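PDB 1OY3: transcription factor inhibitor I-kappa-B-beta from Mus musculus, which inhibits NF-kappa-B by binding it and trapping it in the cytoplasm. Local coordinates for residues 163-168 with 172-177; 79-84 with 95-100. All blocks are in the same frame, centred on the assembly; numbering follows the deposited sequence.

Contact 1 of 2, residues 163-168 with 172-177; sequences HVAVIH and EMVRLL
The helical hairpin of the fourth ankyrin repeat brings Ala165 of helix 161-167 against Met173, Val174 and Leu177 of helix 171-180, consistent with a small residue allowing two antiparallel helices to come close. The local axes approach to 8.8 Å and run at 157° to each other, with the backbones nearest where the CA atoms of Ala165 and Val174 stand 5.9 Å apart. Ala165 CB points at the partner helix and is met by Met173 and Val174, adjacent in the chain, and by Leu177 one turn further on. Met173 CG is nearest, 3.6 Å from Ala165 CB; the chain then bends at chi2 and chi3 (67° and 84°) and leads away from this interface, and the side chain also packs on His91 and Ala94 of helix 91-97 in the preceding repeat. Leu177 reaches the same methyl with CD1, at 3.8 Å. Val174 comes to it with CG2, the branch anti to its carbonyl carbon, and this branch also meets Val166 CG2, the two valines crossing obliquely. Val166 and Val174 both continue onto Val207, so the next repeat packs against this side of the hairpin. No hydrogen bond joins the segments: the buried interface is wholly apolar. At the end of the first helix His168 turns back on its own chain, where ND1 donates to Val164 O at 2.9 Å, an oxygen that also accepts from His168 N.

Contact 2 of 2, residues 79-84 with 95-100; sequences HTALHL and CVLLQP
Leu97 lays a methyl group against backbone as well as side chain in this ankyrin-repeat hairpin, its CD1 lying 3.8 Å from Leu82 N near the start of helix 81-85. The two helices of the third repeat thus meet through one leucine branch that also touches Ala81 CB, at 3.9 Å, and more loosely Leu82 CB. With CG anti to its carbonyl carbon (chi1 -66°), Leu97 extends toward the first turn of helix 81-85, and it also packs on Val61 of helix 58-66 in the preceding repeat. Leu98 supplies the second point of contact. It has already left helical geometry and forms the centre of an inverse gamma turn, yet its side chain still reaches back, setting CD2 3.8 Å from Leu82 CD2; the two leucines cross at about a right angle. Beyond this pair, Leu82 packs on Pro161 and Leu98 on Leu151. The interface itself has no hydrogen bond, whereas the start of the first helix is tied by the threonine and histidine of the TALH sequence (residues 80-83), a variant of the TPLH signature of ankyrin repeats. Thr80 is the N-cap: its OG1 accepts from His83 N at 3.1 Å, and Thr80 N in return donates to His83 ND1, completing a capping box. The imidazole is anchored through its other nitrogen as well, His83 NE2 being hydrogen-bonded to His159 O of the following repeat. Thr80 OG1 also lies 3.0 Å from His83 ND1 in a hydrogen bond whose donor may be either atom.

Overall arrangement
Contacts 1 and 2 show one principle at work twice: each joins the paired helices of a single ankyrin repeat, the fourth and the third respectively, through apolar side chains. Their centres are about 12 Å apart and they touch directly, Val164 CG2 lying 3.8 Å from His83 CD2, so the hairpins stack as neighbours in the solenoid. Both are buried, but contact 1 gathers side chains around one alanine methyl, while contact 2 relies on two leucines at a helix end, one partly exposed. In both, a first-helix histidine bonds a preceding threonine N and a later carbonyl oxygen: His163 to Thr160 and Lys186, His83 to Thr80 and His159. Contact 1 adds the His168-Val164 bond and a Glu172-Arg175 salt bridge.

Contact 1 of 2, residues 163-168 with 172-177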
ATOM      1  N   HIS C 163      -0.451  -2.319  -9.962  1.00 11.88           N
ATOM      2  CA  HIS C 163       0.722  -2.061  -9.132  1.00 12.63           C
ATOM      3  C   HIS C 163       0.879  -3.192  -8.135  1.00 13.29           C
ATOM      4  O   HIS C 163       1.967  -3.738  -7.957  1.00 14.34           O
ATOM      5  CB  HIS C 163       0.552  -0.760  -8.353  1.00 10.17           C
ATOM      6  CG  HIS C 163       0.613   0.465  -9.198  1.00 14.25           C
ATOM      7  ND1 HIS C 163      -0.179   1.569  -8.959  1.00 11.32           N
ATOM      8  CD2 HIS C 163       1.384   0.774 -10.266  1.00 12.46           C
ATOM      9  CE1 HIS C 163       0.105   2.505  -9.848  1.00 20.92           C
ATOM     10  NE2 HIS C 163       1.050   2.048 -10.651  1.00 13.28           N
ATOM     11  N   VAL C 164      -0.220  -3.538  -7.475  1.00 15.69           N
ATOM     12  CA  VAL C 164      -0.204  -4.612  -6.491  1.00 18.22           C
ATOM     13  C   VAL C 164       0.190  -5.936  -7.153  1.00 18.81           C
ATOM     14  O   VAL C 164       1.075  -6.631  -6.665  1.00 17.60           O
ATOM     15  CB  VAL C 164      -1.591  -4.750  -5.797  1.00 15.88           C
ATOM     16  CG1 VAL C 164      -1.520  -5.756  -4.645  1.00 12.12           C
ATOM     17  CG2 VAL C 164      -2.029  -3.389  -5.262  1.00 21.77           C
ATOM     18  N   ALA C 165      -0.439  -6.278  -8.277  1.00 16.17           N
ATOM     19  CA  ALA C 165      -0.108  -7.538  -8.945  1.00 16.05           C
ATOM     20  C   ALA C 165       1.381  -7.613  -9.310  1.00 17.03           C
ATOM     21  O   ALA C 165       2.004  -8.664  -9.181  1.00 17.73           O
ATOM     22  CB  ALA C 165      -0.977  -7.725 -10.185  1.00  9.68           C
ATOM     23  N   VAL C 166       1.956  -6.497  -9.746  1.00 15.53           N
ATOM     24  CA  VAL C 166       3.373  -6.476 -10.102  1.00 17.71           C
ATOM     25  C   VAL C 166       4.227  -6.530  -8.826  1.00 21.87           C
ATOM     26  O   VAL C 166       5.176  -7.311  -8.743  1.00 20.03           O
ATOM     27  CB  VAL C 166       3.749  -5.204 -10.902  1.00 19.28           C
ATOM     28  CG1 VAL C 166       5.243  -5.237 -11.252  1.00 18.09           C
ATOM     29  CG2 VAL C 166       2.908  -5.107 -12.180  1.00 13.59           C
ATOM     30  N   ILE C 167       3.892  -5.705  -7.834  1.00 24.16           N
ATOM     31  CA  ILE C 167       4.645  -5.707  -6.580  1.00 20.78           C
ATOM     32  C   ILE C 167       4.758  -7.143  -6.077  1.00 21.70           C
ATOM     33  O   ILE C 167       5.795  -7.555  -5.561  1.00 18.69           O
ATOM     34  CB  ILE C 167       3.957  -4.874  -5.468  1.00 23.89           C
ATOM     35  CG1 ILE C 167       3.830  -3.410  -5.891  1.00 28.59           C
ATOM     36  CG2 ILE C 167       4.749  -4.993  -4.168  1.00 24.31           C
ATOM     37  CD1 ILE C 167       5.102  -2.796  -6.365  1.00 31.89           C
ATOM     38  N   HIS C 168       3.681  -7.906  -6.235  1.00 18.06           N
ATOM     39  CA  HIS C 168       3.679  -9.290  -5.798  1.00 19.22           C
ATOM     40  C   HIS C 168       4.146 -10.269  -6.859  1.00 17.75           C
ATOM     41  O   HIS C 168       3.897 -11.460  -6.739  1.00 21.64           O
ATOM     42  CB  HIS C 168       2.290  -9.716  -5.313  1.00 24.10           C
ATOM     43  CG  HIS C 168       1.853  -9.045  -4.047  1.00 18.28           C
ATOM     44  ND1 HIS C 168       1.605  -7.691  -3.967  1.00 22.36           N
ATOM     45  CD2 HIS C 168       1.610  -9.546  -2.811  1.00 19.17           C
ATOM     46  CE1 HIS C 168       1.225  -7.387  -2.739  1.00 18.06           C
ATOM     47  NE2 HIS C 168       1.221  -8.493  -2.017  1.00 21.93           N
ATOM     48  N   GLU C 172       0.356 -14.186 -13.592  1.00 17.08           N
ATOM     49  CA  GLU C 172      -0.991 -14.590 -13.934  1.00 14.88           C
ATOM     50  C   GLU C 172      -1.972 -13.434 -13.696  1.00 15.14           C
ATOM     51  O   GLU C 172      -2.843 -13.157 -14.534  1.00 13.56           O
ATOM     52  CB  GLU C 172      -1.401 -15.802 -13.103  1.00 23.63           C
ATOM     53  CG  GLU C 172      -1.974 -16.927 -13.935  1.00 33.05           C
ATOM     54  CD  GLU C 172      -2.851 -16.415 -15.064  1.00 41.12           C
ATOM     55  OE1 GLU C 172      -3.867 -15.746 -14.780  1.00 47.96           O
ATOM     56  OE2 GLU C 172      -2.517 -16.680 -16.237  1.00 42.42           O
ATOM     57  N   MET C 173      -1.832 -12.749 -12.565  1.00 13.63           N
ATOM     58  CA  MET C 173      -2.736 -11.636 -12.267  1.00 16.02           C
ATOM     59  C   MET C 173      -2.492 -10.466 -13.217  1.00 14.44           C
ATOM     60  O   MET C 173      -3.431  -9.774 -13.609  1.00 14.95           O
ATOM     61  CB  MET C 173      -2.584 -11.151 -10.820  1.00  8.12           C
ATOM     62  CG  MET C 173      -3.695 -10.148 -10.427  1.00 13.42           C
ATOM     63  SD  MET C 173      -5.361 -10.916 -10.374  1.00 16.74           S
ATOM     64  CE  MET C 173      -5.281 -11.610  -8.691  1.00 14.58           C
ATOM     65  N   VAL C 174      -1.231 -10.252 -13.585  1.00 13.37           N
ATOM     66  CA  VAL C 174      -0.892  -9.173 -14.507  1.00 16.70           C
ATOM     67  C   VAL C 174      -1.606  -9.445 -15.835  1.00 17.33           C
ATOM     68  O   VAL C 174      -2.160  -8.536 -16.453  1.00 18.97           O
ATOM     69  CB  VAL C 174       0.640  -9.097 -14.746  1.00 16.11           C
ATOM     70  CG1 VAL C 174       0.962  -8.112 -15.877  1.00 17.80           C
ATOM     71  CG2 VAL C 174       1.333  -8.663 -13.477  1.00 22.87           C
ATOM     72  N   ARG C 175      -1.601 -10.704 -16.261  1.00 22.60           N
ATOM     73  CA  ARG C 175      -2.261 -11.080 -17.507  1.00 21.60           C
ATOM     74  C   ARG C 175      -3.756 -10.744 -17.495  1.00 20.17           C
ATOM     75  O   ARG C 175      -4.268 -10.153 -18.448  1.00 18.43           O
ATOM     76  CB  ARG C 175      -2.032 -12.572 -17.801  1.00 22.81           C
ATOM     77  CG  ARG C 175      -0.690 -12.847 -18.481  1.00 22.98           C
ATOM     78  CD  ARG C 175      -0.549 -14.285 -18.934  1.00 26.41           C
ATOM     79  NE  ARG C 175      -0.172 -15.170 -17.841  1.00 33.54           N
ATOM     80  CZ  ARG C 175       1.070 -15.583 -17.610  1.00 37.62           C
ATOM     81  NH1 ARG C 175       2.059 -15.192 -18.410  1.00 36.91           N
ATOM     82  NH2 ARG C 175       1.327 -16.372 -16.573  1.00 35.16           N
ATOM     83  N   LEU C 176      -4.447 -11.114 -16.419  1.00 15.09           N
ATOM     84  CA  LEU C 176      -5.872 -10.826 -16.277  1.00 14.85           C
ATOM     85  C   LEU C 176      -6.131  -9.323 -16.295  1.00 18.06           C
ATOM     86  O   LEU C 176      -7.065  -8.844 -16.942  1.00 15.93           O
ATOM     87  CB  LEU C 176      -6.412 -11.415 -14.970  1.00 19.54           C
ATOM     88  CG  LEU C 176      -6.920 -12.859 -14.964  1.00 19.80           C
ATOM     89  CD1 LEU C 176      -6.176 -13.713 -15.982  1.00 29.58           C
ATOM     90  CD2 LEU C 176      -6.763 -13.412 -13.556  1.00 21.32           C
ATOM     91  N   LEU C 177      -5.308  -8.576 -15.566  1.00 19.30           N
ATOM     92  CA  LEU C 177      -5.456  -7.131 -15.534  1.00 21.62           C
ATOM     93  C   LEU C 177      -5.215  -6.530 -16.923  1.00 20.33           C
ATOM     94  O   LEU C 177      -5.976  -5.675 -17.374  1.00 18.60           O
ATOM     95  CB  LEU C 177      -4.492  -6.526 -14.510  1.00 22.97           C
ATOM     96  CG  LEU C 177      -4.869  -6.872 -13.060  1.00 17.99           C
ATOM     97  CD1 LEU C 177      -3.907  -6.180 -12.107  1.00 18.87           C
ATOM     98  CD2 LEU C 177      -6.317  -6.446 -12.779  1.00 21.54           C
TER

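Contact 2 of 2, residues 79-84 with 95-100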
ATOM      1  N   HIS C  79      -8.139  -0.572   0.172  1.00 12.54           N
ATOM      2  CA  HIS C  79      -8.188  -1.696  -0.755  1.00 16.91           C
ATOM      3  C   HIS C  79      -9.596  -2.104  -1.156  1.00 18.86           C
ATOM      4  O   HIS C  79     -10.451  -2.322  -0.297  1.00 21.78           O
ATOM      5  CB  HIS C  79      -7.509  -2.924  -0.146  1.00 16.95           C
ATOM      6  CG  HIS C  79      -6.095  -2.690   0.279  1.00 20.37           C
ATOM      7  ND1 HIS C  79      -5.065  -2.533  -0.621  1.00 21.11           N
ATOM      8  CD2 HIS C  79      -5.538  -2.591   1.510  1.00 22.21           C
ATOM      9  CE1 HIS C  79      -3.933  -2.350   0.036  1.00 22.48           C
ATOM     10  NE2 HIS C  79      -4.193  -2.381   1.330  1.00 17.79           N
ATOM     11  N   THR C  80      -9.844  -2.202  -2.458  1.00 17.31           N
ATOM     12  CA  THR C  80     -11.141  -2.672  -2.944  1.00 15.01           C
ATOM     13  C   THR C  80     -10.999  -4.182  -2.884  1.00 14.89           C
ATOM     14  O   THR C  80      -9.911  -4.689  -2.564  1.00 10.35           O
ATOM     15  CB  THR C  80     -11.377  -2.323  -4.415  1.00 14.68           C
ATOM     16  OG1 THR C  80     -10.301  -2.862  -5.194  1.00 17.12           O
ATOM     17  CG2 THR C  80     -11.447  -0.816  -4.616  1.00  9.36           C
ATOM     18  N   ALA C  81     -12.077  -4.897  -3.201  1.00 17.35           N
ATOM     19  CA  ALA C  81     -12.046  -6.357  -3.218  1.00 15.21           C
ATOM     20  C   ALA C  81     -11.013  -6.813  -4.253  1.00 15.18           C
ATOM     21  O   ALA C  81     -10.290  -7.785  -4.031  1.00 15.19           O
ATOM     22  CB  ALA C  81     -13.426  -6.924  -3.579  1.00  5.29           C
ATOM     23  N   LEU C  82     -10.946  -6.107  -5.383  1.00 11.84           N
ATOM     24  CA  LEU C  82      -9.983  -6.456  -6.430  1.00 11.96           C
ATOM     25  C   LEU C  82      -8.559  -6.269  -5.928  1.00 11.59           C
ATOM     26  O   LEU C  82      -7.682  -7.042  -6.276  1.00 10.94           O
ATOM     27  CB  LEU C  82     -10.183  -5.606  -7.704  1.00 11.69           C
ATOM     28  CG  LEU C  82      -9.199  -5.928  -8.850  1.00 16.66           C
ATOM     29  CD1 LEU C  82      -9.306  -7.407  -9.195  1.00 21.36           C
ATOM     30  CD2 LEU C  82      -9.479  -5.062 -10.101  1.00  9.69           C
ATOM     31  N   HIS C  83      -8.320  -5.234  -5.125  1.00 13.67           N
ATOM     32  CA  HIS C  83      -6.976  -4.990  -4.593  1.00 13.56           C
ATOM     33  C   HIS C  83      -6.519  -6.147  -3.736  1.00 14.30           C
ATOM     34  O   HIS C  83      -5.368  -6.549  -3.796  1.00 16.18           O
ATOM     35  CB  HIS C  83      -6.925  -3.736  -3.713  1.00 12.27           C
ATOM     36  CG  HIS C  83      -6.659  -2.469  -4.462  1.00 14.37           C
ATOM     37  ND1 HIS C  83      -7.643  -1.543  -4.728  1.00 12.34           N
ATOM     38  CD2 HIS C  83      -5.516  -1.968  -4.986  1.00 15.04           C
ATOM     39  CE1 HIS C  83      -7.117  -0.522  -5.382  1.00 18.00           C
ATOM     40  NE2 HIS C  83      -5.828  -0.758  -5.552  1.00 14.73           N
ATOM     41  N   LEU C  84      -7.434  -6.647  -2.911  1.00 19.86           N
ATOM     42  CA  LEU C  84      -7.144  -7.747  -2.006  1.00 19.99           C
ATOM     43  C   LEU C  84      -6.846  -9.025  -2.778  1.00 17.10           C
ATOM     44  O   LEU C  84      -5.956  -9.785  -2.405  1.00 19.97           O
ATOM     45  CB  LEU C  84      -8.323  -7.953  -1.039  1.00 15.08           C
ATOM     46  CG  LEU C  84      -8.613  -6.744  -0.138  1.00 19.80           C
ATOM     47  CD1 LEU C  84      -9.907  -6.959   0.648  1.00 21.99           C
ATOM     48  CD2 LEU C  84      -7.439  -6.535   0.811  1.00 17.35           C
ATOM     49  N   CYS C  95     -11.141 -12.648 -11.694  1.00 20.06           N
ATOM     50  CA  CYS C  95     -11.838 -12.970 -12.927  1.00 22.77           C
ATOM     51  C   CYS C  95     -13.359 -12.747 -12.788  1.00 21.06           C
ATOM     52  O   CYS C  95     -14.013 -12.184 -13.677  1.00 17.15           O
ATOM     53  CB  CYS C  95     -11.512 -14.416 -13.292  1.00 23.88           C
ATOM     54  SG  CYS C  95     -12.017 -14.882 -14.923  1.00 40.66           S
ATOM     55  N   VAL C  96     -13.913 -13.186 -11.665  1.00 19.37           N
ATOM     56  CA  VAL C  96     -15.335 -13.004 -11.386  1.00 17.50           C
ATOM     57  C   VAL C  96     -15.661 -11.507 -11.352  1.00 18.30           C
ATOM     58  O   VAL C  96     -16.676 -11.063 -11.890  1.00 21.41           O
ATOM     59  CB  VAL C  96     -15.720 -13.598 -10.007  1.00 20.27           C
ATOM     60  CG1 VAL C  96     -17.145 -13.236  -9.677  1.00  7.97           C
ATOM     61  CG2 VAL C  96     -15.522 -15.117 -10.008  1.00 17.06           C
ATOM     62  N   LEU C  97     -14.795 -10.729 -10.712  1.00 18.95           N
ATOM     63  CA  LEU C  97     -15.021  -9.296 -10.597  1.00 18.17           C
ATOM     64  C   LEU C  97     -14.814  -8.516 -11.887  1.00 17.89           C
ATOM     65  O   LEU C  97     -15.539  -7.554 -12.152  1.00 14.09           O
ATOM     66  CB  LEU C  97     -14.121  -8.696  -9.515  1.00 13.91           C
ATOM     67  CG  LEU C  97     -14.366  -9.132  -8.066  1.00 16.48           C
ATOM     68  CD1 LEU C  97     -13.293  -8.528  -7.179  1.00 13.23           C
ATOM     69  CD2 LEU C  97     -15.763  -8.703  -7.608  1.00 12.78           C
ATOM     70  N   LEU C  98     -13.833  -8.939 -12.680  1.00 16.84           N
ATOM     71  CA  LEU C  98     -13.481  -8.261 -13.924  1.00 18.95           C
ATOM     72  C   LEU C  98     -14.394  -8.491 -15.141  1.00 15.58           C
ATOM     73  O   LEU C  98     -13.923  -8.851 -16.219  1.00 10.66           O
ATOM     74  CB  LEU C  98     -12.034  -8.618 -14.281  1.00 19.64           C
ATOM     75  CG  LEU C  98     -11.003  -8.169 -13.232  1.00 18.32           C
ATOM     76  CD1 LEU C  98      -9.655  -8.801 -13.520  1.00 24.82           C
ATOM     77  CD2 LEU C  98     -10.904  -6.659 -13.228  1.00 20.16           C
ATOM     78  N   GLN C  99     -15.691  -8.273 -14.956  1.00 17.04           N
ATOM     79  CA  GLN C  99     -16.688  -8.428 -16.021  1.00 16.89           C
ATOM     80  C   GLN C  99     -17.999  -7.865 -15.502  1.00 18.25           C
ATOM     81  O   GLN C  99     -18.131  -7.615 -14.312  1.00 17.47           O
ATOM     82  CB  GLN C  99     -16.872  -9.907 -16.389  1.00 21.16           C
ATOM     83  CG  GLN C  99     -17.429 -10.784 -15.278  1.00 15.24           C
ATOM     84  CD  GLN C  99     -17.377 -12.276 -15.622  1.00 16.98           C
ATOM     85  OE1 GLN C  99     -16.521 -13.011 -15.126  1.00 17.16           O
ATOM     86  NE2 GLN C  99     -18.284 -12.718 -16.477  1.00 13.38           N
ATOM     87  N   PRO C 100     -18.981  -7.648 -16.390  1.00 16.44           N
ATOM     88  CA  PRO C 100     -20.266  -7.109 -15.951  1.00 17.95           C
ATOM     89  C   PRO C 100     -20.879  -8.002 -14.879  1.00 17.37           C
ATOM     90  O   PRO C 100     -20.865  -9.220 -15.001  1.00 16.41           O
ATOM     91  CB  PRO C 100     -21.090  -7.101 -17.235  1.00 17.56           C
ATOM     92  CG  PRO C 100     -20.044  -6.865 -18.291  1.00 19.73           C
ATOM     93  CD  PRO C 100     -18.939  -7.780 -17.857  1.00 18.50           C
TER